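Local structure of transaminase (Bacillus megaterium, 5G0A) at residues B[211-220]-B[248-258]; B[357-368]-B[381-390]. The protein probably transfers amino groups between amines or amino acids and carbonyl compounds with pyridoxal-5'-phosphate as cofactor, as an S-selective class-III transaminase. One frame throughout, in Å; residues are numbered along the deposited sequence.

Contact 1: residues B[211-220]-B[248-258]; sequences GELLSVKYTR and PYEYIPQIRKM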
# COMPACT_ATOMS: atom_id res chain seq x y z
N GLY B 211 -8.26 5.49 35.57
CA GLY B 211 -8.86 6.78 35.20
C GLY B 211 -8.69 7.15 33.73
O GLY B 211 -9.19 8.18 33.28
N GLU B 212 -8.00 6.29 32.98
CA GLU B 212 -7.79 6.47 31.54
C GLU B 212 -9.09 6.16 30.79
O GLU B 212 -9.70 5.11 31.00
CB GLU B 212 -6.66 5.55 31.08
CG GLU B 212 -6.23 5.72 29.63
CD GLU B 212 -5.15 4.73 29.21
OE1 GLU B 212 -5.12 3.60 29.74
OE2 GLU B 212 -4.33 5.08 28.34
N LEU B 213 -9.54 7.09 29.94
CA LEU B 213 -10.69 6.82 29.10
C LEU B 213 -10.40 5.59 28.26
O LEU B 213 -9.27 5.40 27.79
CB LEU B 213 -11.01 8.03 28.20
CG LEU B 213 -11.64 9.26 28.85
CD1 LEU B 213 -11.66 10.43 27.87
CD2 LEU B 213 -13.06 8.97 29.32
N LEU B 214 -11.40 4.73 28.10
CA LEU B 214 -11.24 3.49 27.35
C LEU B 214 -10.84 3.75 25.89
O LEU B 214 -10.03 3.01 25.32
CB LEU B 214 -12.52 2.63 27.41
CG LEU B 214 -12.56 1.45 28.39
CD1 LEU B 214 -12.18 1.84 29.81
CD2 LEU B 214 -13.92 0.77 28.35
N SER B 215 -11.41 4.80 25.31
CA SER B 215 -11.01 5.23 23.97
C SER B 215 -9.51 5.50 23.90
O SER B 215 -8.85 5.06 22.96
CB SER B 215 -11.81 6.46 23.54
OG SER B 215 -11.50 7.54 24.39
N VAL B 216 -9.00 6.26 24.87
CA VAL B 216 -7.56 6.55 24.97
C VAL B 216 -6.74 5.28 25.22
O VAL B 216 -5.69 5.06 24.60
CB VAL B 216 -7.27 7.62 26.04
CG1 VAL B 216 -5.77 7.81 26.23
CG2 VAL B 216 -7.96 8.95 25.68
N LYS B 217 -7.21 4.44 26.15
CA LYS B 217 -6.52 3.18 26.44
C LYS B 217 -6.29 2.34 25.19
O LYS B 217 -5.19 1.86 24.94
CB LYS B 217 -7.30 2.34 27.48
CG LYS B 217 -6.68 0.97 27.73
CD LYS B 217 -7.67 -0.05 28.26
CE LYS B 217 -7.02 -1.42 28.40
NZ LYS B 217 -6.19 -1.53 29.63
N TYR B 218 -7.33 2.17 24.39
CA TYR B 218 -7.21 1.33 23.23
C TYR B 218 -6.37 2.00 22.14
O TYR B 218 -5.64 1.33 21.42
CB TYR B 218 -8.57 0.86 22.70
CG TYR B 218 -8.40 -0.13 21.58
CD1 TYR B 218 -7.67 -1.31 21.77
CD2 TYR B 218 -8.92 0.13 20.31
CE1 TYR B 218 -7.49 -2.22 20.74
CE2 TYR B 218 -8.74 -0.78 19.28
CZ TYR B 218 -8.03 -1.95 19.50
OH TYR B 218 -7.84 -2.85 18.48
N THR B 219 -6.46 3.34 22.05
CA THR B 219 -5.57 4.08 21.14
C THR B 219 -4.10 3.80 21.49
O THR B 219 -3.27 3.52 20.63
CB THR B 219 -5.84 5.61 21.19
OG1 THR B 219 -7.23 5.86 20.92
CG2 THR B 219 -5.00 6.36 20.16
N ARG B 220 -3.78 3.86 22.78
CA ARG B 220 -2.41 3.63 23.23
C ARG B 220 -1.98 2.19 22.90
O ARG B 220 -0.88 1.97 22.44
CB ARG B 220 -2.31 3.87 24.73
CG ARG B 220 -0.93 3.60 25.32
CD ARG B 220 -0.92 3.72 26.84
NE ARG B 220 -2.05 3.07 27.50
CZ ARG B 220 -2.12 1.78 27.84
NH1 ARG B 220 -1.12 0.95 27.59
NH2 ARG B 220 -3.22 1.33 28.44
N PRO B 248 -15.84 13.96 25.67
CA PRO B 248 -15.80 14.19 27.11
C PRO B 248 -14.62 15.09 27.40
O PRO B 248 -13.55 14.93 26.79
CB PRO B 248 -15.55 12.80 27.68
CG PRO B 248 -14.89 12.03 26.58
CD PRO B 248 -15.55 12.55 25.33
N TYR B 249 -14.80 16.04 28.31
CA TYR B 249 -13.76 17.03 28.61
C TYR B 249 -12.37 16.42 28.69
O TYR B 249 -11.39 17.06 28.31
CB TYR B 249 -14.05 17.77 29.92
CG TYR B 249 -12.94 18.74 30.24
CD1 TYR B 249 -12.89 19.98 29.62
CD2 TYR B 249 -11.91 18.39 31.12
CE1 TYR B 249 -11.86 20.86 29.88
CE2 TYR B 249 -10.86 19.27 31.38
CZ TYR B 249 -10.85 20.50 30.75
OH TYR B 249 -9.83 21.39 30.99
N GLU B 250 -12.27 15.21 29.22
CA GLU B 250 -10.98 14.62 29.55
C GLU B 250 -10.20 14.04 28.37
O GLU B 250 -9.00 13.81 28.48
CB GLU B 250 -11.16 13.52 30.59
CG GLU B 250 -10.27 13.73 31.80
CD GLU B 250 -10.43 15.12 32.38
OE1 GLU B 250 -11.56 15.46 32.78
OE2 GLU B 250 -9.43 15.87 32.44
N TYR B 251 -10.90 13.77 27.28
CA TYR B 251 -10.27 13.12 26.11
C TYR B 251 -9.01 13.84 25.59
O TYR B 251 -7.94 13.23 25.48
CB TYR B 251 -11.30 12.91 24.99
CG TYR B 251 -10.69 12.26 23.78
CD1 TYR B 251 -10.57 10.86 23.70
CD2 TYR B 251 -10.17 13.04 22.74
CE1 TYR B 251 -9.98 10.25 22.59
CE2 TYR B 251 -9.58 12.44 21.62
CZ TYR B 251 -9.49 11.06 21.55
OH TYR B 251 -8.90 10.49 20.45
N ILE B 252 -9.14 15.14 25.28
CA ILE B 252 -8.02 15.89 24.71
C ILE B 252 -6.81 16.00 25.66
O ILE B 252 -5.68 15.72 25.27
CB ILE B 252 -8.47 17.27 24.13
CG1 ILE B 252 -9.35 17.07 22.88
CG2 ILE B 252 -7.27 18.16 23.83
CD1 ILE B 252 -8.61 16.41 21.68
N PRO B 253 -7.04 16.38 26.94
CA PRO B 253 -5.89 16.32 27.84
C PRO B 253 -5.25 14.93 27.90
O PRO B 253 -4.02 14.82 27.97
CB PRO B 253 -6.49 16.74 29.21
CG PRO B 253 -7.65 17.60 28.84
CD PRO B 253 -8.22 17.00 27.57
N GLN B 254 -6.07 13.88 27.84
CA GLN B 254 -5.51 12.52 27.88
C GLN B 254 -4.73 12.16 26.61
O GLN B 254 -3.73 11.46 26.68
CB GLN B 254 -6.57 11.49 28.21
CG GLN B 254 -6.86 11.44 29.71
CD GLN B 254 -7.77 10.28 30.10
OE1 GLN B 254 -7.89 9.28 29.40
NE2 GLN B 254 -8.41 10.42 31.26
N ILE B 255 -5.18 12.65 25.47
CA ILE B 255 -4.43 12.44 24.22
C ILE B 255 -3.10 13.19 24.23
O ILE B 255 -2.08 12.66 23.77
CB ILE B 255 -5.27 12.80 22.98
CG1 ILE B 255 -6.35 11.73 22.73
CG2 ILE B 255 -4.39 13.03 21.74
CD1 ILE B 255 -5.87 10.32 22.40
N ARG B 256 -3.10 14.42 24.76
CA ARG B 256 -1.87 15.19 24.83
C ARG B 256 -0.84 14.46 25.70
O ARG B 256 0.32 14.33 25.33
CB ARG B 256 -2.15 16.61 25.35
CG ARG B 256 -0.89 17.40 25.70
CD ARG B 256 -0.09 17.90 24.50
NE ARG B 256 0.62 16.83 23.79
CZ ARG B 256 1.40 17.02 22.72
NH1 ARG B 256 1.61 18.23 22.22
NH2 ARG B 256 2.00 15.97 22.15
N LYS B 257 -1.30 14.01 26.87
CA LYS B 257 -0.48 13.24 27.80
C LYS B 257 0.03 11.93 27.19
O LYS B 257 1.22 11.65 27.25
CB LYS B 257 -1.27 12.98 29.09
CG LYS B 257 -0.51 12.20 30.15
CD LYS B 257 -1.17 12.39 31.52
CE LYS B 257 -0.61 11.43 32.57
NZ LYS B 257 -1.07 10.03 32.36
N MET B 258 -0.87 11.17 26.57
CA MET B 258 -0.51 9.88 25.95
C MET B 258 0.52 10.05 24.82
O MET B 258 1.51 9.31 24.76
CB MET B 258 -1.77 9.14 25.45
CG MET B 258 -1.49 7.84 24.66
SD MET B 258 -2.76 7.44 23.42
CE MET B 258 -2.33 8.54 22.06
O HOH W 1 -8.98 7.94 20.27
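The carboxamide of Gln254 grips the segment that leads into helix 214-220 with both of its ends. Gln254 OE1 accepts from Leu213 N at 2.8 Å, nearly straight (161° at the hydrogen) and on a lone pair in the carbonyl plane. Gln254 NE2 gives a more bent bond to Gly211 O at 3.1 Å, with the acceptor tilted out of the amide plane. Gln254 CG lies anti to the carbonyl carbon (chi1 -80°), and the chain then runs out extended to Leu213, the N-cap residue. With an alanine in place of Gln254, Leu213 N and Gly211 O would probably lose these partners, and the segment before the helix would be freer to shift.

Beside the amide the packing is mostly apolar. Leu213 CD1 packs on the backbone of Tyr251, 3.5 Å from Tyr251 N, and against the Pro248 ring. Val216 is a knob in the hole formed by Tyr251, Gln254, Ile255 and Met258; Val216 CG2 meets Tyr251 CD1 obliquely at 3.8 Å. Ser215 OG comes to the edge of the same ring, in its plane. Further along, Met258, bent at chi3, puts CE against Thr219 CG2.

A water joins Thr219 OG1 to Tyr251 OH, which also bonds Arg144. Arg220 holds the Glu212 carboxylate side-on, NE to OE2 and NH2 to OE1, while its NH1 reaches Glu224. The helices run nearly parallel, 23° between their directions. Ile252, Ile255 and Arg256 lie on Trp266 of strand 265-269, placing the pair beside the seven-stranded sheet of the PLP-dependent aminotransferase fold. The chemistry thus divides: side-chain amide bonds hold the backbone just before one helix, and interlocking apolar groups keep the two alongside each other.

Contact 2: residues B[357-368]-B[381-390]; sequences AKDSGEYIRSKL and FDGYGLLWIV. Unlike the reference sequence in segment 357-368: Asp359 (reference Asn).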
# COMPACT_ATOMS: atom_id res chain seq x y z
N ALA B 357 -18.50 35.75 19.99
CA ALA B 357 -18.92 34.38 19.75
C ALA B 357 -19.18 33.64 21.06
O ALA B 357 -20.15 32.92 21.16
CB ALA B 357 -17.85 33.64 18.95
N LYS B 358 -18.29 33.81 22.04
CA LYS B 358 -18.49 33.23 23.37
C LYS B 358 -19.85 33.67 23.93
O LYS B 358 -20.66 32.83 24.35
CB LYS B 358 -17.37 33.63 24.33
CG LYS B 358 -17.56 33.09 25.75
CD LYS B 358 -16.45 33.49 26.70
CE LYS B 358 -16.62 32.80 28.06
NZ LYS B 358 -15.42 32.99 28.94
N ASP B 359 -20.10 34.98 23.91
CA ASP B 359 -21.36 35.58 24.41
C ASP B 359 -22.59 35.02 23.72
O ASP B 359 -23.55 34.62 24.38
CB ASP B 359 -21.34 37.10 24.23
CG ASP B 359 -20.97 37.85 25.47
OD1 ASP B 359 -21.87 38.06 26.33
OD2 ASP B 359 -19.80 38.27 25.59
N SER B 360 -22.57 35.00 22.39
CA SER B 360 -23.69 34.48 21.62
C SER B 360 -23.92 32.97 21.80
O SER B 360 -25.03 32.49 21.71
CB SER B 360 -23.55 34.86 20.14
OG SER B 360 -23.61 36.27 20.00
N GLY B 361 -22.85 32.23 22.06
CA GLY B 361 -22.96 30.81 22.38
C GLY B 361 -23.73 30.61 23.68
O GLY B 361 -24.60 29.74 23.75
N GLU B 362 -23.40 31.40 24.70
CA GLU B 362 -24.12 31.37 25.98
C GLU B 362 -25.60 31.69 25.74
O GLU B 362 -26.48 31.05 26.31
CB GLU B 362 -23.49 32.34 26.98
CG GLU B 362 -22.14 31.87 27.50
CD GLU B 362 -21.32 32.95 28.19
OE1 GLU B 362 -21.89 33.99 28.58
OE2 GLU B 362 -20.10 32.74 28.34
N TYR B 363 -25.86 32.66 24.86
CA TYR B 363 -27.24 32.96 24.48
C TYR B 363 -27.92 31.78 23.79
O TYR B 363 -29.03 31.39 24.16
CB TYR B 363 -27.30 34.21 23.60
CG TYR B 363 -28.72 34.65 23.31
CD1 TYR B 363 -29.50 35.25 24.31
CD2 TYR B 363 -29.29 34.46 22.05
CE1 TYR B 363 -30.81 35.64 24.06
CE2 TYR B 363 -30.60 34.85 21.79
CZ TYR B 363 -31.35 35.45 22.80
OH TYR B 363 -32.65 35.85 22.55
N ILE B 364 -27.25 31.20 22.79
CA ILE B 364 -27.76 30.02 22.09
C ILE B 364 -28.00 28.86 23.07
O ILE B 364 -28.96 28.13 22.94
CB ILE B 364 -26.80 29.57 20.94
CG1 ILE B 364 -26.93 30.51 19.74
CG2 ILE B 364 -27.07 28.13 20.52
CD1 ILE B 364 -25.72 30.53 18.82
N ARG B 365 -27.09 28.69 24.03
CA ARG B 365 -27.24 27.69 25.09
C ARG B 365 -28.59 27.87 25.81
O ARG B 365 -29.35 26.92 25.95
CB ARG B 365 -26.04 27.77 26.06
CG ARG B 365 -26.25 27.17 27.44
CD ARG B 365 -26.07 25.67 27.46
NE ARG B 365 -24.70 25.27 27.13
CZ ARG B 365 -24.26 24.02 27.16
NH1 ARG B 365 -25.08 23.03 27.51
NH2 ARG B 365 -23.00 23.75 26.84
N SER B 366 -28.89 29.10 26.23
CA SER B 366 -30.18 29.40 26.88
C SER B 366 -31.39 29.12 25.98
O SER B 366 -32.44 28.68 26.44
CB SER B 366 -30.21 30.84 27.41
OG SER B 366 -30.40 31.78 26.36
N LYS B 367 -31.24 29.40 24.68
CA LYS B 367 -32.32 29.15 23.73
C LYS B 367 -32.54 27.65 23.51
O LYS B 367 -33.68 27.19 23.41
CB LYS B 367 -32.06 29.86 22.39
CG LYS B 367 -31.90 31.37 22.48
CD LYS B 367 -33.20 32.11 22.72
CE LYS B 367 -34.19 31.89 21.59
NZ LYS B 367 -35.29 32.90 21.64
N LEU B 368 -31.44 26.89 23.42
CA LEU B 368 -31.55 25.43 23.27
C LEU B 368 -32.11 24.76 24.53
O LEU B 368 -32.88 23.82 24.43
CB LEU B 368 -30.21 24.80 22.86
CG LEU B 368 -29.72 25.13 21.44
CD1 LEU B 368 -28.30 24.64 21.24
CD2 LEU B 368 -30.64 24.54 20.38
N PHE B 381 -27.85 18.36 23.79
CA PHE B 381 -27.16 19.32 22.94
C PHE B 381 -25.90 19.76 23.66
O PHE B 381 -25.82 19.71 24.90
CB PHE B 381 -28.05 20.53 22.58
CG PHE B 381 -28.29 21.47 23.73
CD1 PHE B 381 -27.39 22.48 24.03
CD2 PHE B 381 -29.44 21.33 24.51
CE1 PHE B 381 -27.61 23.34 25.10
CE2 PHE B 381 -29.67 22.19 25.58
CZ PHE B 381 -28.76 23.19 25.88
N ASP B 382 -24.92 20.18 22.88
CA ASP B 382 -23.63 20.52 23.41
C ASP B 382 -22.95 21.42 22.38
O ASP B 382 -23.33 21.44 21.21
CB ASP B 382 -22.83 19.24 23.64
CG ASP B 382 -21.71 19.41 24.65
OD1 ASP B 382 -21.59 20.49 25.25
OD2 ASP B 382 -20.95 18.43 24.82
N GLY B 383 -21.95 22.16 22.82
CA GLY B 383 -21.28 23.11 21.94
C GLY B 383 -20.68 24.27 22.68
O GLY B 383 -20.47 24.20 23.89
N TYR B 384 -20.38 25.33 21.92
CA TYR B 384 -19.72 26.53 22.39
C TYR B 384 -19.63 27.51 21.21
O TYR B 384 -19.69 27.09 20.06
CB TYR B 384 -18.34 26.26 23.01
CG TYR B 384 -17.49 25.13 22.42
CD1 TYR B 384 -17.65 24.71 21.10
CD2 TYR B 384 -16.50 24.52 23.19
CE1 TYR B 384 -16.86 23.68 20.57
CE2 TYR B 384 -15.71 23.51 22.67
CZ TYR B 384 -15.89 23.11 21.36
OH TYR B 384 -15.10 22.10 20.85
N GLY B 385 -19.51 28.80 21.51
CA GLY B 385 -19.39 29.82 20.45
C GLY B 385 -20.49 29.68 19.42
O GLY B 385 -21.67 29.64 19.76
N LEU B 386 -20.10 29.60 18.14
CA LEU B 386 -21.06 29.35 17.07
C LEU B 386 -20.89 27.95 16.44
O LEU B 386 -20.86 27.79 15.22
CB LEU B 386 -20.94 30.44 15.98
CG LEU B 386 -21.64 31.79 16.21
CD1 LEU B 386 -23.15 31.63 16.34
CD2 LEU B 386 -21.06 32.53 17.41
N LEU B 387 -20.81 26.93 17.29
CA LEU B 387 -20.74 25.55 16.82
C LEU B 387 -21.53 24.66 17.80
O LEU B 387 -21.08 24.43 18.93
CB LEU B 387 -19.28 25.09 16.72
CG LEU B 387 -19.04 23.69 16.11
CD1 LEU B 387 -19.51 23.60 14.66
CD2 LEU B 387 -17.57 23.32 16.22
N TRP B 388 -22.69 24.20 17.36
CA TRP B 388 -23.59 23.47 18.26
C TRP B 388 -24.02 22.14 17.64
O TRP B 388 -24.29 22.05 16.44
CB TRP B 388 -24.79 24.36 18.68
CG TRP B 388 -24.31 25.49 19.56
CD1 TRP B 388 -23.85 26.70 19.15
CD2 TRP B 388 -24.20 25.47 20.98
NE1 TRP B 388 -23.44 27.44 20.24
CE2 TRP B 388 -23.66 26.71 21.38
CE3 TRP B 388 -24.53 24.54 21.97
CZ2 TRP B 388 -23.43 27.03 22.71
CZ3 TRP B 388 -24.28 24.85 23.29
CH2 TRP B 388 -23.75 26.08 23.65
N ILE B 389 -24.01 21.10 18.47
CA ILE B 389 -24.61 19.84 18.07
C ILE B 389 -25.90 19.69 18.86
O ILE B 389 -25.95 20.07 20.03
CB ILE B 389 -23.72 18.61 18.38
CG1 ILE B 389 -23.29 18.59 19.85
CG2 ILE B 389 -22.53 18.53 17.44
CD1 ILE B 389 -23.34 17.22 20.48
N VAL B 390 -26.93 19.16 18.21
CA VAL B 390 -28.18 18.81 18.86
C VAL B 390 -28.51 17.38 18.46
O VAL B 390 -28.72 17.07 17.27
CB VAL B 390 -29.35 19.74 18.44
CG1 VAL B 390 -30.63 19.35 19.19
CG2 VAL B 390 -29.02 21.21 18.68
O HOH W 2 -19.95 30.03 24.26
O HOH W 3 -21.00 25.98 25.97
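Gly361 and Gly385 bring helix 357-368 against the turn of the hairpin, their CA atoms only 4.2 Å apart. A side chain on Gly361 would run into Gly385 N. Gly385 CA also directs a C-H at Ala357 O (3.3 Å), and its carbonyl accepts from Trp388 NE1, which helps fix the indole's rotation. Ile364 CG2, anti to its own N, sits over the five-membered ring of Trp388, 3.6 Å from the centroid and 6° off the normal. Likewise, Leu368 CB stands over the centre of the Phe381 ring at 3.6 Å, while its CD1 wedges against Trp388 CE3.

The Arg365 side is looser and partly exposed. Bent at chi2 and chi3, this chain sets its guanidinium at 82° to the indole plane, with Trp388 CZ3 over one face. Arg365 NH2 forms a long salt bridge to Asp382 OD1, 3.9 Å, and a water bridges it to Gly383 O. Another water joins Lys358 O to Gly385 N.

A helix lying on a beta-hairpin is consistent with the C-terminal small domain of a class-III aminotransferase. Strand 440-443 extends the antiparallel sheet beyond 387-392, and helix 451-468 packs on Tyr363, Ile364 and Lys367.

Following the chain from the N terminus, contact 1 is the earlier of the two to close: after helix 214-226 the chain passes through strand 231-236 of the seven-stranded sheet and returns as helix 251-262, which leads to the adjacent parallel strand 265-269. Only after that loop closes, and the chain has passed through Lys298 of the cofactor pocket, does contact 2 open, where helix 353-374 turns back as the hairpin 378-384/387-392. The two closures follow in series, neither nesting nor crossing. The centres of contact 1 and contact 2 are about 25 Å apart, and the two do not touch. Contact 1 pairs helices beside the seven-stranded sheet; contact 2 joins a helix to the separate three-stranded antiparallel sheet.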